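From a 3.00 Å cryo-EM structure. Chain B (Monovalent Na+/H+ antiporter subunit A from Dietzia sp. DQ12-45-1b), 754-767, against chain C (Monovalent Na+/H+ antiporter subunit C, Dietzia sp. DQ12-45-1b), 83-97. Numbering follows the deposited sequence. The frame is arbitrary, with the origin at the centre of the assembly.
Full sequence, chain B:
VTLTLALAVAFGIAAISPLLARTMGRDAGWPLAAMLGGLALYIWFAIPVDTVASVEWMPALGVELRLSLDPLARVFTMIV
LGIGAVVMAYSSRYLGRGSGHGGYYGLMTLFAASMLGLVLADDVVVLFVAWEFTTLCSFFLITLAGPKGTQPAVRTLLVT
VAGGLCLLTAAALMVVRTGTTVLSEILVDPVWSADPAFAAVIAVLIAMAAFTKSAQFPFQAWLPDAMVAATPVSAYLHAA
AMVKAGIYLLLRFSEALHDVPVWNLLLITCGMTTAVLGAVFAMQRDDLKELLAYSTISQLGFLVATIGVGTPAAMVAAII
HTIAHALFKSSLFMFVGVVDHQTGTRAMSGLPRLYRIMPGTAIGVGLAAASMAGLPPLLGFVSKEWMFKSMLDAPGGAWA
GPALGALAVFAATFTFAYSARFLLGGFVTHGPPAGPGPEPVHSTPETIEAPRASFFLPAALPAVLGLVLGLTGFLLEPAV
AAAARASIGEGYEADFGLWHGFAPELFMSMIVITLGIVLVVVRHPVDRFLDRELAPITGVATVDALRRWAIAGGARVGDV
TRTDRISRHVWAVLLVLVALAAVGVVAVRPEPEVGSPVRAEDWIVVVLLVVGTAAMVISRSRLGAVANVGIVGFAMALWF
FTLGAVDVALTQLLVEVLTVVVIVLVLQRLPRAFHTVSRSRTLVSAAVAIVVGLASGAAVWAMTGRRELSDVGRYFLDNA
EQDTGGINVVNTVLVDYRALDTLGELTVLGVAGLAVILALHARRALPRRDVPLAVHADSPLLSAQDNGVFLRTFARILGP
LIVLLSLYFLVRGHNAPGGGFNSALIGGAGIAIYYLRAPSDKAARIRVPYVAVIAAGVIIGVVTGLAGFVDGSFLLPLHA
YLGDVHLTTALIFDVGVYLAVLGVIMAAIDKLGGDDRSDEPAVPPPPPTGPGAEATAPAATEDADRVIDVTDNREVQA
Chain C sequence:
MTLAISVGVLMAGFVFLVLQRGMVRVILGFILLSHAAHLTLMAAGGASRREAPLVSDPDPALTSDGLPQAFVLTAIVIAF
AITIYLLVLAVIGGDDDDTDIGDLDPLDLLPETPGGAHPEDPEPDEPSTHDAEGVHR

Chain B, residues 754-767: LAVILALHARRALP
Chain C, residues 83-97: TIYLLVLAVIGGDDD

Helix 754-762 of chain B and helix 83-90 of chain C run parallel, 6° apart, with axes 9.8 Å apart at closest. Chain B then runs on extended, while chain C turns irregularly through C:Val91 and C:Ile92 (phi/psi -117/22 and -120/-42). The CA atoms of B:Val756 and C:Tyr85 lie 6.1 Å apart, those of B:Ala765 and C:Ile92 4.6 Å.

Small residues on chain B make the hollows. B:Ala755 and B:Ala759 point toward chain C, and their short side chains leave room for the ring of C:Tyr85 (chi1 t, chi2 75°). C:Tyr85 CE1 sits 3.4 Å from B:Ala755 CB. C:Val88 (p) is a second bump from chain C: C:Val88 CG1 meets B:Val756 CG2 (chi1 t) at 3.6 Å, and C:Val88 CG2 meets B:Leu760 CG (m, t) at 3.6 Å.

C:Ile92 (m, t) is the most covered residue, with 114 Å² buried by chain B. C:Ile92 CD1 lies 4.0 Å from B:Ala759 CB and 3.2 Å from B:Leu760 CD2.

B:Arg763 (m, t, p, chi4 84°) leaves helical geometry at phi/psi -136/136. B:Arg763 NE donates to C:Ile92 O at 3.2 Å.

B:Arg764 to B:Leu766 are extended, phi -58 to -66°, psi 124 to 154°. B:Leu766 N donates to C:Val91 O at 2.8 Å. The B:Leu766 side chain (m, t) rests on backbone, with B:Leu766 CD2 3.2 Å from C:Gly94 O and B:Leu766 CD1 3.3 Å from C:Asp95 O. C:Gly94 has phi 61°, which favours glycine. The two stretches bury 698 Å².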

ATOM      1  N   LEU B 754     -11.952   3.988  18.290  1.00 68.56           N
ATOM      2  CA  LEU B 754     -11.602   5.360  17.931  1.00 68.56           C
ATOM      3  C   LEU B 754     -11.877   5.633  16.456  1.00 68.56           C
ATOM      4  O   LEU B 754     -12.295   6.735  16.085  1.00 68.56           O
ATOM      5  CB  LEU B 754     -10.135   5.635  18.252  1.00 68.56           C
ATOM      6  CG  LEU B 754      -9.693   5.429  19.699  1.00 68.56           C
ATOM      7  CD1 LEU B 754      -8.258   5.887  19.878  1.00 68.56           C
ATOM      8  CD2 LEU B 754     -10.616   6.169  20.647  1.00 68.56           C
ATOM      9  N   ALA B 755     -11.663   4.635  15.603  1.00 67.53           N
ATOM     10  CA  ALA B 755     -11.868   4.815  14.175  1.00 67.53           C
ATOM     11  C   ALA B 755     -13.346   4.862  13.826  1.00 67.53           C
ATOM     12  O   ALA B 755     -13.736   5.588  12.910  1.00 67.53           O
ATOM     13  CB  ALA B 755     -11.169   3.699  13.403  1.00 67.53           C
ATOM     14  N   VAL B 756     -14.181   4.103  14.537  1.00 67.23           N
ATOM     15  CA  VAL B 756     -15.625   4.247  14.382  1.00 67.23           C
ATOM     16  C   VAL B 756     -16.053   5.656  14.767  1.00 67.23           C
ATOM     17  O   VAL B 756     -16.866   6.289  14.077  1.00 67.23           O
ATOM     18  CB  VAL B 756     -16.360   3.184  15.219  1.00 67.23           C
ATOM     19  CG1 VAL B 756     -17.807   3.585  15.445  1.00 67.23           C
ATOM     20  CG2 VAL B 756     -16.281   1.832  14.542  1.00 67.23           C
ATOM     21  N   ILE B 757     -15.509   6.170  15.873  1.00 68.64           N
ATOM     22  CA  ILE B 757     -15.818   7.539  16.286  1.00 68.64           C
ATOM     23  C   ILE B 757     -15.431   8.525  15.189  1.00 68.64           C
ATOM     24  O   ILE B 757     -16.218   9.399  14.804  1.00 68.64           O
ATOM     25  CB  ILE B 757     -15.116   7.873  17.613  1.00 68.64           C
ATOM     26  CG1 ILE B 757     -15.671   7.011  18.744  1.00 68.64           C
ATOM     27  CG2 ILE B 757     -15.280   9.342  17.942  1.00 68.64           C
ATOM     28  CD1 ILE B 757     -15.211   7.444  20.112  1.00 68.64           C
ATOM     29  N   LEU B 758     -14.211   8.393  14.666  1.00 69.06           N
ATOM     30  CA  LEU B 758     -13.740   9.310  13.632  1.00 69.06           C
ATOM     31  C   LEU B 758     -14.577   9.202  12.364  1.00 69.06           C
ATOM     32  O   LEU B 758     -14.877  10.214  11.722  1.00 69.06           O
ATOM     33  CB  LEU B 758     -12.271   9.039  13.322  1.00 69.06           C
ATOM     34  CG  LEU B 758     -11.266   9.480  14.382  1.00 69.06           C
ATOM     35  CD1 LEU B 758      -9.853   9.259  13.885  1.00 69.06           C
ATOM     36  CD2 LEU B 758     -11.486  10.935  14.741  1.00 69.06           C
ATOM     37  N   ALA B 759     -14.958   7.983  11.981  1.00 68.73           N
ATOM     38  CA  ALA B 759     -15.731   7.792  10.762  1.00 68.73           C
ATOM     39  C   ALA B 759     -17.115   8.411  10.886  1.00 68.73           C
ATOM     40  O   ALA B 759     -17.582   9.096   9.971  1.00 68.73           O
ATOM     41  CB  ALA B 759     -15.832   6.304  10.432  1.00 68.73           C
ATOM     42  N   LEU B 760     -17.787   8.187  12.015  1.00 68.45           N
ATOM     43  CA  LEU B 760     -19.108   8.774  12.189  1.00 68.45           C
ATOM     44  C   LEU B 760     -19.056  10.253  12.544  1.00 68.45           C
ATOM     45  O   LEU B 760     -20.105  10.906  12.557  1.00 68.45           O
ATOM     46  CB  LEU B 760     -19.896   8.005  13.247  1.00 68.45           C
ATOM     47  CG  LEU B 760     -20.304   6.611  12.773  1.00 68.45           C
ATOM     48  CD1 LEU B 760     -21.324   5.995  13.702  1.00 68.45           C
ATOM     49  CD2 LEU B 760     -20.849   6.676  11.360  1.00 68.45           C
ATOM     50  N   HIS B 761     -17.875  10.794  12.835  1.00 71.98           N
ATOM     51  CA  HIS B 761     -17.717  12.240  12.918  1.00 71.98           C
ATOM     52  C   HIS B 761     -17.401  12.872  11.572  1.00 71.98           C
ATOM     53  O   HIS B 761     -17.715  14.047  11.359  1.00 71.98           O
ATOM     54  CB  HIS B 761     -16.614  12.597  13.914  1.00 71.98           C
ATOM     55  CG  HIS B 761     -17.101  12.770  15.316  1.00 71.98           C
ATOM     56  ND1 HIS B 761     -16.292  13.224  16.334  1.00 71.98           N
ATOM     57  CD2 HIS B 761     -18.316  12.551  15.871  1.00 71.98           C
ATOM     58  CE1 HIS B 761     -16.987  13.279  17.455  1.00 71.98           C
ATOM     59  NE2 HIS B 761     -18.219  12.875  17.202  1.00 71.98           N
ATOM     60  N   ALA B 762     -16.783  12.119  10.661  1.00 72.16           N
ATOM     61  CA  ALA B 762     -16.405  12.672   9.367  1.00 72.16           C
ATOM     62  C   ALA B 762     -17.553  12.645   8.370  1.00 72.16           C
ATOM     63  O   ALA B 762     -17.643  13.532   7.514  1.00 72.16           O
ATOM     64  CB  ALA B 762     -15.207  11.911   8.800  1.00 72.16           C
ATOM     65  N   ARG B 763     -18.430  11.650   8.450  1.00 72.75           N
ATOM     66  CA  ARG B 763     -19.551  11.533   7.532  1.00 72.75           C
ATOM     67  C   ARG B 763     -20.807  11.171   8.306  1.00 72.75           C
ATOM     68  O   ARG B 763     -20.775  10.309   9.187  1.00 72.75           O
ATOM     69  CB  ARG B 763     -19.290  10.477   6.452  1.00 72.75           C
ATOM     70  CG  ARG B 763     -18.223  10.860   5.451  1.00 72.75           C
ATOM     71  CD  ARG B 763     -18.372  10.073   4.165  1.00 72.75           C
ATOM     72  NE  ARG B 763     -19.732  10.136   3.642  1.00 72.75           N
ATOM     73  CZ  ARG B 763     -20.200  11.129   2.894  1.00 72.75           C
ATOM     74  NH1 ARG B 763     -19.415  12.148   2.577  1.00 72.75           N
ATOM     75  NH2 ARG B 763     -21.452  11.103   2.462  1.00 72.75           N
ATOM     76  N   ARG B 764     -21.909  11.834   7.971  1.00 82.26           N
ATOM     77  CA  ARG B 764     -23.192  11.507   8.577  1.00 82.26           C
ATOM     78  C   ARG B 764     -23.612  10.107   8.154  1.00 82.26           C
ATOM     79  O   ARG B 764     -23.693   9.812   6.958  1.00 82.26           O
ATOM     80  CB  ARG B 764     -24.250  12.526   8.167  1.00 82.26           C
ATOM     81  CG  ARG B 764     -24.616  13.522   9.252  1.00 82.26           C
ATOM     82  CD  ARG B 764     -25.294  12.840  10.425  1.00 82.26           C
ATOM     83  NE  ARG B 764     -25.433  13.739  11.567  1.00 82.26           N
ATOM     84  CZ  ARG B 764     -24.581  13.788  12.585  1.00 82.26           C
ATOM     85  NH1 ARG B 764     -24.786  14.637  13.583  1.00 82.26           N
ATOM     86  NH2 ARG B 764     -23.523  12.991  12.606  1.00 82.26           N
ATOM     87  N   ALA B 765     -23.868   9.244   9.132  1.00 75.54           N
ATOM     88  CA  ALA B 765     -24.386   7.921   8.825  1.00 75.54           C
ATOM     89  C   ALA B 765     -25.776   8.036   8.213  1.00 75.54           C
ATOM     90  O   ALA B 765     -26.500   9.008   8.442  1.00 75.54           O
ATOM     91  CB  ALA B 765     -24.432   7.059  10.085  1.00 75.54           C
ATOM     92  N   LEU B 766     -26.137   7.041   7.412  1.00 74.72           N
ATOM     93  CA  LEU B 766     -27.461   7.026   6.812  1.00 74.72           C
ATOM     94  C   LEU B 766     -28.526   7.050   7.904  1.00 74.72           C
ATOM     95  O   LEU B 766     -28.385   6.367   8.924  1.00 74.72           O
ATOM     96  CB  LEU B 766     -27.642   5.785   5.938  1.00 74.72           C
ATOM     97  CG  LEU B 766     -26.740   5.667   4.715  1.00 74.72           C
ATOM     98  CD1 LEU B 766     -27.233   4.557   3.810  1.00 74.72           C
ATOM     99  CD2 LEU B 766     -26.695   6.985   3.970  1.00 74.72           C
ATOM    100  N   PRO B 767     -29.590   7.828   7.735  1.00 78.64           N
ATOM    101  CA  PRO B 767     -30.664   7.814   8.729  1.00 78.64           C
ATOM    102  C   PRO B 767     -31.407   6.492   8.689  1.00 78.64           C
ATOM    103  O   PRO B 767     -31.438   5.804   7.666  1.00 78.64           O
ATOM    104  CB  PRO B 767     -31.569   8.977   8.299  1.00 78.64           C
ATOM    105  CG  PRO B 767     -30.776   9.748   7.280  1.00 78.64           C
ATOM    106  CD  PRO B 767     -29.872   8.759   6.634  1.00 78.64           C
TER
ATOM    107  N   THR C  83     -14.395  -6.127  11.352  1.00 68.32           N
ATOM    108  CA  THR C  83     -15.767  -6.252  10.879  1.00 68.32           C
ATOM    109  C   THR C  83     -16.628  -5.100  11.377  1.00 68.32           C
ATOM    110  O   THR C  83     -17.463  -4.579  10.633  1.00 68.32           O
ATOM    111  CB  THR C  83     -16.350  -7.593  11.322  1.00 68.32           C
ATOM    112  OG1 THR C  83     -15.748  -8.648  10.564  1.00 68.32           O
ATOM    113  CG2 THR C  83     -17.855  -7.625  11.112  1.00 68.32           C
ATOM    114  N   ILE C  84     -16.442  -4.692  12.634  1.00 67.22           N
ATOM    115  CA  ILE C  84     -17.143  -3.517  13.144  1.00 67.22           C
ATOM    116  C   ILE C  84     -16.831  -2.302  12.281  1.00 67.22           C
ATOM    117  O   ILE C  84     -17.728  -1.532  11.908  1.00 67.22           O
ATOM    118  CB  ILE C  84     -16.778  -3.270  14.618  1.00 67.22           C
ATOM    119  CG1 ILE C  84     -17.299  -4.406  15.494  1.00 67.22           C
ATOM    120  CG2 ILE C  84     -17.332  -1.939  15.093  1.00 67.22           C
ATOM    121  CD1 ILE C  84     -16.758  -4.371  16.903  1.00 67.22           C
ATOM    122  N   TYR C  85     -15.553  -2.113  11.942  1.00 68.35           N
ATOM    123  CA  TYR C  85     -15.210  -0.934  11.153  1.00 68.35           C
ATOM    124  C   TYR C  85     -15.740  -1.040   9.727  1.00 68.35           C
ATOM    125  O   TYR C  85     -16.154  -0.036   9.139  1.00 68.35           O
ATOM    126  CB  TYR C  85     -13.707  -0.686  11.146  1.00 68.35           C
ATOM    127  CG  TYR C  85     -13.381   0.676  10.584  1.00 68.35           C
ATOM    128  CD1 TYR C  85     -13.597   1.823  11.331  1.00 68.35           C
ATOM    129  CD2 TYR C  85     -12.889   0.818   9.299  1.00 68.35           C
ATOM    130  CE1 TYR C  85     -13.320   3.073  10.816  1.00 68.35           C
ATOM    131  CE2 TYR C  85     -12.605   2.065   8.779  1.00 68.35           C
ATOM    132  CZ  TYR C  85     -12.820   3.188   9.542  1.00 68.35           C
ATOM    133  OH  TYR C  85     -12.538   4.429   9.025  1.00 68.35           O
ATOM    134  N   LEU C  86     -15.756  -2.243   9.152  1.00 67.36           N
ATOM    135  CA  LEU C  86     -16.335  -2.392   7.821  1.00 67.36           C
ATOM    136  C   LEU C  86     -17.832  -2.107   7.841  1.00 67.36           C
ATOM    137  O   LEU C  86     -18.370  -1.489   6.914  1.00 67.36           O
ATOM    138  CB  LEU C  86     -16.060  -3.795   7.284  1.00 67.36           C
ATOM    139  CG  LEU C  86     -14.706  -3.989   6.605  1.00 67.36           C
ATOM    140  CD1 LEU C  86     -14.551  -5.417   6.115  1.00 67.36           C
ATOM    141  CD2 LEU C  86     -14.544  -3.008   5.463  1.00 67.36           C
ATOM    142  N   LEU C  87     -18.517  -2.530   8.904  1.00 67.29           N
ATOM    143  CA  LEU C  87     -19.950  -2.284   9.006  1.00 67.29           C
ATOM    144  C   LEU C  87     -20.246  -0.800   9.163  1.00 67.29           C
ATOM    145  O   LEU C  87     -21.196  -0.288   8.562  1.00 67.29           O
ATOM    146  CB  LEU C  87     -20.537  -3.076  10.172  1.00 67.29           C
ATOM    147  CG  LEU C  87     -20.620  -4.583   9.947  1.00 67.29           C
ATOM    148  CD1 LEU C  87     -20.761  -5.304  11.269  1.00 67.29           C
ATOM    149  CD2 LEU C  87     -21.771  -4.923   9.021  1.00 67.29           C
ATOM    150  N   VAL C  88     -19.449  -0.090   9.966  1.00 67.23           N
ATOM    151  CA  VAL C  88     -19.671   1.348  10.069  1.00 67.23           C
ATOM    152  C   VAL C  88     -19.255   2.053   8.783  1.00 67.23           C
ATOM    153  O   VAL C  88     -19.749   3.148   8.491  1.00 67.23           O
ATOM    154  CB  VAL C  88     -18.947   1.942  11.294  1.00 67.23           C
ATOM    155  CG1 VAL C  88     -17.457   1.826  11.150  1.00 67.23           C
ATOM    156  CG2 VAL C  88     -19.356   3.382  11.517  1.00 67.23           C
ATOM    157  N   LEU C  89     -18.370   1.444   7.987  1.00 69.32           N
ATOM    158  CA  LEU C  89     -18.085   1.973   6.658  1.00 69.32           C
ATOM    159  C   LEU C  89     -19.254   1.761   5.710  1.00 69.32           C
ATOM    160  O   LEU C  89     -19.426   2.529   4.757  1.00 69.32           O
ATOM    161  CB  LEU C  89     -16.840   1.309   6.074  1.00 69.32           C
ATOM    162  CG  LEU C  89     -15.455   1.882   6.358  1.00 69.32           C
ATOM    163  CD1 LEU C  89     -14.518   1.503   5.233  1.00 69.32           C
ATOM    164  CD2 LEU C  89     -15.503   3.383   6.528  1.00 69.32           C
ATOM    165  N   ALA C  90     -20.057   0.723   5.944  1.00 68.87           N
ATOM    166  CA  ALA C  90     -21.141   0.401   5.024  1.00 68.87           C
ATOM    167  C   ALA C  90     -22.279   1.414   5.059  1.00 68.87           C
ATOM    168  O   ALA C  90     -23.083   1.444   4.122  1.00 68.87           O
ATOM    169  CB  ALA C  90     -21.688  -0.993   5.328  1.00 68.87           C
ATOM    170  N   VAL C  91     -22.372   2.239   6.098  1.00 70.48           N
ATOM    171  CA  VAL C  91     -23.535   3.098   6.279  1.00 70.48           C
ATOM    172  C   VAL C  91     -23.171   4.580   6.220  1.00 70.48           C
ATOM    173  O   VAL C  91     -23.905   5.413   6.736  1.00 70.48           O
ATOM    174  CB  VAL C  91     -24.270   2.766   7.591  1.00 70.48           C
ATOM    175  CG1 VAL C  91     -24.807   1.355   7.544  1.00 70.48           C
ATOM    176  CG2 VAL C  91     -23.343   2.953   8.778  1.00 70.48           C
ATOM    177  N   ILE C  92     -22.046   4.929   5.599  1.00 70.67           N
ATOM    178  CA  ILE C  92     -21.662   6.321   5.418  1.00 70.67           C
ATOM    179  C   ILE C  92     -21.509   6.685   3.948  1.00 70.67           C
ATOM    180  O   ILE C  92     -21.945   7.760   3.523  1.00 70.67           O
ATOM    181  CB  ILE C  92     -20.375   6.661   6.200  1.00 70.67           C
ATOM    182  CG1 ILE C  92     -20.606   6.570   7.704  1.00 70.67           C
ATOM    183  CG2 ILE C  92     -19.890   8.048   5.834  1.00 70.67           C
ATOM    184  CD1 ILE C  92     -19.326   6.633   8.499  1.00 70.67           C
ATOM    185  N   GLY C  93     -20.898   5.813   3.151  1.00 74.47           N
ATOM    186  CA  GLY C  93     -20.717   6.112   1.740  1.00 74.47           C
ATOM    187  C   GLY C  93     -22.026   6.009   0.982  1.00 74.47           C
ATOM    188  O   GLY C  93     -22.783   5.045   1.146  1.00 74.47           O
ATOM    189  N   GLY C  94     -22.296   7.003   0.140  1.00 77.46           N
ATOM    190  CA  GLY C  94     -23.503   7.027  -0.658  1.00 77.46           C
ATOM    191  C   GLY C  94     -24.767   7.038   0.191  1.00 77.46           C
ATOM    192  O   GLY C  94     -24.760   7.294   1.392  1.00 77.46           O
ATOM    193  N   ASP C  95     -25.877   6.751  -0.487  1.00 82.28           N
ATOM    194  CA  ASP C  95     -27.168   6.582   0.164  1.00 82.28           C
ATOM    195  C   ASP C  95     -27.560   5.120   0.303  1.00 82.28           C
ATOM    196  O   ASP C  95     -28.639   4.826   0.825  1.00 82.28           O
ATOM    197  CB  ASP C  95     -28.253   7.339  -0.607  1.00 82.28           C
ATOM    198  CG  ASP C  95     -28.099   7.201  -2.105  1.00 82.28           C
ATOM    199  OD1 ASP C  95     -27.122   6.557  -2.542  1.00 82.28           O
ATOM    200  OD2 ASP C  95     -28.952   7.736  -2.845  1.00 82.28           O
ATOM    201  N   ASP C  96     -26.713   4.203  -0.154  1.00 81.63           N
ATOM    202  CA  ASP C  96     -26.926   2.773   0.007  1.00 81.63           C
ATOM    203  C   ASP C  96     -25.587   2.141   0.366  1.00 81.63           C
ATOM    204  O   ASP C  96     -24.611   2.834   0.666  1.00 81.63           O
ATOM    205  CB  ASP C  96     -27.525   2.163  -1.266  1.00 81.63           C
ATOM    206  CG  ASP C  96     -28.962   2.574  -1.485  1.00 81.63           C
ATOM    207  OD1 ASP C  96     -29.579   3.086  -0.529  1.00 81.63           O
ATOM    208  OD2 ASP C  96     -29.473   2.388  -2.609  1.00 81.63           O
ATOM    209  N   ASP C  97     -25.539   0.812   0.340  1.00 78.98           N
ATOM    210  CA  ASP C  97     -24.289   0.082   0.483  1.00 78.98           C
ATOM    211  C   ASP C  97     -23.834  -0.527  -0.834  1.00 78.98           C
ATOM    212  O   ASP C  97     -22.944  -1.382  -0.838  1.00 78.98           O
ATOM    213  CB  ASP C  97     -24.425  -1.002   1.555  1.00 78.98           C
ATOM    214  CG  ASP C  97     -25.485  -2.025   1.217  1.00 78.98           C
ATOM    215  OD1 ASP C  97     -26.171  -1.856   0.189  1.00 78.98           O
ATOM    216  OD2 ASP C  97     -25.631  -3.001   1.982  1.00 78.98           O
TER